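Local coordinates for adenosine monophosphate-protein transferase FICD homolog (Caenorhabditis elegans, PDB 5JJ6) that belongs to the Fic/DOC family, joining an N-terminal array of antiparallel helices, probably of tetratricopeptide-repeat type, to a mainly helical Fido domain, at residues E20-A25 with T42-A47; A183-L188 with A288-N293. All coordinates share one frame; numbering follows the deposited sequence.

Contact 1 (E20-A25 with T42-A47); sequences EAILAA and TIMEHA
M44 illustrates how one flexible side chain can fill the groove between two helices. Its CB leaves the 42-47 helix at a slant, and CB and CG serve as the stem that carries the thioether across. A bend at chi2 (62°) turns SD back towards the 20-25 helix, where it lies against the methyl of A25, SD to CB 3.8 Å. A second turn about chi3 (-115°) swings the CE methyl away from A25 and back towards the N-terminal end of that helix, placing it 4.4 Å from A21 CB and about as far from I22 CG1. The two helices run nearly antiparallel (153°), their short axes 9.8 Å apart. With helix 55-67, which packs on the same methionine through I57, E60 and M61, the pair forms a succession of helices consistent with a tetratricopeptide-repeat array. Small residues allow a close approach beside it: A21 and A47 meet methyl to methyl, CB to CB 3.9 Å, with their CA atoms 6.4 Å apart. I43 reaches A21 from the more exposed flank, its CG2 branch 4.4 Å from A21 CB.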
loop_
_atom_site.group_PDB
_atom_site.type_symbol
_atom_site.label_atom_id
_atom_site.label_comp_id
_atom_site.label_asym_id
_atom_site.label_seq_id
_atom_site.Cartn_x
_atom_site.Cartn_y
_atom_site.Cartn_z
ATOM N N GLU B 20 -36.829 38.836 16.726
ATOM C CA GLU B 20 -37.591 39.979 16.240
ATOM C C GLU B 20 -37.717 39.880 14.734
ATOM O O GLU B 20 -38.612 40.480 14.142
ATOM C CB GLU B 20 -36.923 41.309 16.603
ATOM C CG GLU B 20 -36.503 41.437 18.050
ATOM C CD GLU B 20 -36.071 42.848 18.412
ATOM O OE1 GLU B 20 -36.424 43.779 17.655
ATOM O OE2 GLU B 20 -35.402 43.025 19.459
ATOM N N ALA B 21 -36.818 39.119 14.116
ATOM C CA ALA B 21 -37.028 38.676 12.746
ATOM C C ALA B 21 -38.311 37.868 12.625
ATOM O O ALA B 21 -39.102 38.082 11.702
ATOM C CB ALA B 21 -35.851 37.863 12.261
ATOM N N ILE B 22 -38.524 36.948 13.566
ATOM C CA ILE B 22 -39.720 36.098 13.537
ATOM C C ILE B 22 -41.018 36.822 13.916
ATOM O O ILE B 22 -42.071 36.576 13.322
ATOM C CB ILE B 22 -39.580 34.883 14.478
ATOM C CG1 ILE B 22 -38.303 34.101 14.186
ATOM C CG2 ILE B 22 -40.775 33.966 14.333
ATOM C CD1 ILE B 22 -37.946 33.121 15.293
ATOM N N LEU B 23 -40.948 37.740 14.875
ATOM C CA LEU B 23 -42.135 38.533 15.190
ATOM C C LEU B 23 -42.453 39.530 14.080
ATOM O O LEU B 23 -43.622 39.791 13.796
ATOM C CB LEU B 23 -41.962 39.273 16.519
ATOM C CG LEU B 23 -42.097 38.459 17.808
ATOM C CD1 LEU B 23 -41.868 39.338 19.028
ATOM C CD2 LEU B 23 -43.459 37.789 17.874
ATOM N N ALA B 24 -41.422 40.081 13.446
ATOM C CA ALA B 24 -41.627 40.936 12.282
ATOM C C ALA B 24 -42.253 40.187 11.110
ATOM O O ALA B 24 -43.212 40.663 10.506
ATOM C CB ALA B 24 -40.314 41.564 11.853
ATOM N N ALA B 25 -41.722 39.009 10.795
ATOM C CA ALA B 25 -42.265 38.214 9.698
ATOM C C ALA B 25 -43.628 37.567 9.987
ATOM O O ALA B 25 -44.368 37.261 9.047
ATOM C CB ALA B 25 -41.260 37.135 9.293
ATOM N N THR B 42 -34.882 38.725 2.271
ATOM C CA THR B 42 -33.572 39.146 2.768
ATOM C C THR B 42 -33.534 39.018 4.299
ATOM O O THR B 42 -32.561 38.510 4.875
ATOM C CB THR B 42 -33.230 40.580 2.324
ATOM O OG1 THR B 42 -33.610 40.753 0.952
ATOM C CG2 THR B 42 -31.730 40.836 2.459
ATOM N N ILE B 43 -34.629 39.414 4.943
ATOM C CA ILE B 43 -34.708 39.392 6.400
ATOM C C ILE B 43 -34.665 37.964 6.942
ATOM O O ILE B 43 -33.851 37.637 7.818
ATOM C CB ILE B 43 -35.995 40.069 6.908
ATOM C CG1 ILE B 43 -36.064 41.516 6.418
ATOM C CG2 ILE B 43 -36.073 40.000 8.431
ATOM C CD1 ILE B 43 -34.876 42.365 6.833
ATOM N N MET B 44 -35.526 37.108 6.402
ATOM C CA MET B 44 -35.563 35.722 6.847
ATOM C C MET B 44 -34.260 34.994 6.522
ATOM O O MET B 44 -33.955 33.972 7.119
ATOM C CB MET B 44 -36.750 34.988 6.233
ATOM C CG MET B 44 -37.472 34.082 7.217
ATOM S SD MET B 44 -38.178 35.030 8.585
ATOM C CE MET B 44 -37.231 34.390 9.967
ATOM N N GLU B 45 -33.495 35.521 5.574
ATOM C CA GLU B 45 -32.224 34.922 5.200
ATOM C C GLU B 45 -31.128 35.340 6.169
ATOM O O GLU B 45 -30.242 34.547 6.483
ATOM C CB GLU B 45 -31.849 35.292 3.768
ATOM C CG GLU B 45 -32.290 34.261 2.745
ATOM C CD GLU B 45 -32.351 34.828 1.343
ATOM O OE1 GLU B 45 -31.988 36.010 1.168
ATOM O OE2 GLU B 45 -32.770 34.094 0.423
ATOM N N HIS B 46 -31.154 36.587 6.624
ATOM C CA HIS B 46 -30.207 36.988 7.664
ATOM C C HIS B 46 -30.514 36.173 8.929
ATOM O O HIS B 46 -29.609 35.736 9.668
ATOM C CB HIS B 46 -30.291 38.491 7.939
ATOM C CG HIS B 46 -29.277 38.984 8.926
ATOM N ND1 HIS B 46 -29.472 40.115 9.691
ATOM C CD2 HIS B 46 -28.056 38.505 9.268
ATOM C CE1 HIS B 46 -28.418 40.308 10.466
ATOM N NE2 HIS B 46 -27.544 39.345 10.228
ATOM N N ALA B 47 -31.808 35.934 9.144
ATOM C CA ALA B 47 -32.265 35.132 10.273
ATOM C C ALA B 47 -31.699 33.724 10.127
ATOM O O ALA B 47 -31.146 33.171 11.080
ATOM C CB ALA B 47 -33.763 35.115 10.355
#

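Contact 2 (A183-L188 with A288-N293); sequences AALRFL and ARLLLN
Leucine branches meshing between two helices that run nearly the same way, 22° apart, make up this wholly buried contact. With 11.1 Å between the short axes, the side chains must bridge the gap themselves, and L290 does most of it. Its chi1 of -148° stops short of fully anti. The CD2 branch presses on the A184 methyl, CD2 to CB 3.7 Å, while CD1 meets both L188 CD1 (4.1 Å) and L185 CD1 (4.3 Å). L188 extends from the opposite helix with CG anti to the backbone N (chi1 -173°), as in L185, and slides past L290 in the reverse direction. Its CD1 thereby lies 3.8 Å from L290 CG and also touches the carbonyl O of L290, whereas its CD2 goes towards N293. That asparagine likewise has CG anti to N, which carries the amide to the two leucines: ND2 sits 4.0 Å from L188 CD2 and 4.2 Å from L185 CD1, the L185 chain crossing it at roughly a right angle. OD1, the other branch of the amide, accepts a hydrogen bond from V304 N. Y140 from helix 127-148 and M208 from helix 202-213 extend the apolar layer around L290. Helix 284-297 begins within the last residues of the HPFTDGNGR signature, so the contact packs helix 172-191 against the helix that leads out of the conserved motif of the Fic fold.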
loop_
_atom_site.group_PDB
_atom_site.type_symbol
_atom_site.label_atom_id
_atom_site.label_comp_id
_atom_site.label_asym_id
_atom_site.label_seq_id
_atom_site.Cartn_x
_atom_site.Cartn_y
_atom_site.Cartn_z
ATOM N N ALA B 183 -6.250 2.685 -10.122
ATOM C CA ALA B 183 -6.261 1.225 -10.144
ATOM C C ALA B 183 -7.675 0.674 -9.941
ATOM O O ALA B 183 -8.154 -0.170 -10.717
ATOM C CB ALA B 183 -5.328 0.672 -9.086
ATOM N N ALA B 184 -8.330 1.146 -8.883
ATOM C CA ALA B 184 -9.682 0.713 -8.566
ATOM C C ALA B 184 -10.638 0.961 -9.731
ATOM O O ALA B 184 -11.440 0.104 -10.077
ATOM C CB ALA B 184 -10.180 1.417 -7.312
ATOM N N LEU B 185 -10.546 2.136 -10.332
ATOM C CA LEU B 185 -11.413 2.501 -11.438
ATOM C C LEU B 185 -11.196 1.587 -12.645
ATOM O O LEU B 185 -12.159 1.142 -13.287
ATOM C CB LEU B 185 -11.191 3.971 -11.821
ATOM C CG LEU B 185 -12.193 4.583 -12.802
ATOM C CD1 LEU B 185 -13.617 4.387 -12.312
ATOM C CD2 LEU B 185 -11.913 6.044 -12.974
ATOM N N ARG B 186 -9.931 1.319 -12.964
ATOM C CA ARG B 186 -9.605 0.455 -14.100
ATOM C C ARG B 186 -10.165 -0.942 -13.855
ATOM O O ARG B 186 -10.702 -1.576 -14.761
ATOM C CB ARG B 186 -8.089 0.410 -14.355
ATOM C CG ARG B 186 -7.618 1.490 -15.363
ATOM C CD ARG B 186 -6.116 1.451 -15.706
ATOM N NE ARG B 186 -5.253 1.459 -14.526
ATOM C CZ ARG B 186 -4.719 0.362 -13.992
ATOM N NH1 ARG B 186 -4.967 -0.825 -14.541
ATOM N NH2 ARG B 186 -3.945 0.443 -12.912
ATOM N N PHE B 187 -10.040 -1.405 -12.616
ATOM C CA PHE B 187 -10.579 -2.699 -12.213
ATOM C C PHE B 187 -12.084 -2.741 -12.409
ATOM O O PHE B 187 -12.649 -3.725 -12.905
ATOM C CB PHE B 187 -10.242 -2.971 -10.761
ATOM C CG PHE B 187 -10.900 -4.174 -10.218
ATOM C CD1 PHE B 187 -10.542 -5.431 -10.664
ATOM C CD2 PHE B 187 -11.908 -4.059 -9.273
ATOM C CE1 PHE B 187 -11.164 -6.571 -10.156
ATOM C CE2 PHE B 187 -12.535 -5.188 -8.762
ATOM C CZ PHE B 187 -12.158 -6.448 -9.206
ATOM N N LEU B 188 -12.728 -1.663 -11.984
ATOM C CA LEU B 188 -14.156 -1.515 -12.142
ATOM C C LEU B 188 -14.535 -1.678 -13.606
ATOM O O LEU B 188 -15.431 -2.451 -13.935
ATOM C CB LEU B 188 -14.602 -0.151 -11.614
ATOM C CG LEU B 188 -16.084 0.182 -11.517
ATOM C CD1 LEU B 188 -16.290 1.098 -10.337
ATOM C CD2 LEU B 188 -16.570 0.854 -12.778
ATOM N N ALA B 288 -17.571 4.068 -1.683
ATOM C CA ALA B 288 -19.009 4.304 -1.837
ATOM C C ALA B 288 -19.338 5.048 -3.132
ATOM O O ALA B 288 -20.347 4.762 -3.785
ATOM C CB ALA B 288 -19.543 5.068 -0.646
ATOM N N ARG B 289 -18.539 6.061 -3.455
ATOM C CA ARG B 289 -18.754 6.774 -4.703
ATOM C C ARG B 289 -18.439 5.837 -5.849
ATOM O O ARG B 289 -19.042 5.910 -6.924
ATOM C CB ARG B 289 -17.922 8.061 -4.780
ATOM C CG ARG B 289 -18.365 9.097 -3.777
ATOM C CD ARG B 289 -17.700 10.443 -3.954
ATOM N NE ARG B 289 -16.295 10.464 -3.571
ATOM C CZ ARG B 289 -15.870 10.443 -2.313
ATOM N NH1 ARG B 289 -16.750 10.378 -1.321
ATOM N NH2 ARG B 289 -14.570 10.472 -2.051
ATOM N N LEU B 290 -17.477 4.957 -5.613
ATOM C CA LEU B 290 -17.088 3.996 -6.626
ATOM C C LEU B 290 -18.247 3.054 -6.906
ATOM O O LEU B 290 -18.606 2.822 -8.052
ATOM C CB LEU B 290 -15.851 3.228 -6.179
ATOM C CG LEU B 290 -14.898 2.780 -7.282
ATOM C CD1 LEU B 290 -14.440 3.955 -8.129
ATOM C CD2 LEU B 290 -13.729 2.070 -6.641
ATOM N N LEU B 291 -18.841 2.546 -5.833
ATOM C CA LEU B 291 -19.968 1.622 -5.888
ATOM C C LEU B 291 -21.150 2.258 -6.603
ATOM O O LEU B 291 -21.783 1.634 -7.474
ATOM C CB LEU B 291 -20.374 1.212 -4.476
ATOM C CG LEU B 291 -21.534 0.230 -4.410
ATOM C CD1 LEU B 291 -21.287 -0.927 -5.361
ATOM C CD2 LEU B 291 -21.725 -0.266 -2.986
ATOM N N LEU B 292 -21.429 3.504 -6.223
ATOM C CA LEU B 292 -22.419 4.319 -6.904
ATOM C C LEU B 292 -22.171 4.244 -8.396
ATOM O O LEU B 292 -23.059 3.858 -9.183
ATOM C CB LEU B 292 -22.335 5.769 -6.427
ATOM C CG LEU B 292 -23.364 6.824 -6.847
ATOM C CD1 LEU B 292 -23.208 8.011 -5.938
ATOM C CD2 LEU B 292 -23.191 7.278 -8.281
ATOM N N ASN B 293 -20.941 4.583 -8.771
ATOM C CA ASN B 293 -20.571 4.615 -10.176
ATOM C C ASN B 293 -20.703 3.282 -10.920
ATOM O O ASN B 293 -21.182 3.241 -12.052
ATOM C CB ASN B 293 -19.153 5.103 -10.326
ATOM C CG ASN B 293 -18.812 5.347 -11.743
ATOM O OD1 ASN B 293 -19.496 6.116 -12.428
ATOM N ND2 ASN B 293 -17.789 4.649 -12.233
#

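The two contacts show helix pairing on opposite sides of the chain's centre. Contact 1 is a local hairpin in which only 16 residues lie between the segments, whereas in contact 2 there are 99 residues between them, half of them helical. They follow one another along the chain without interleaving and do not touch: their centres are 46 Å apart and their nearest atoms about 28 Å. Contact 2 is the more central, about 15 Å from the chain's centre against 31 Å for contact 1, and it belongs to the core beside the Fic signature. Contact 1 belongs to the peripheral N-terminal array, distant from that signature's helix.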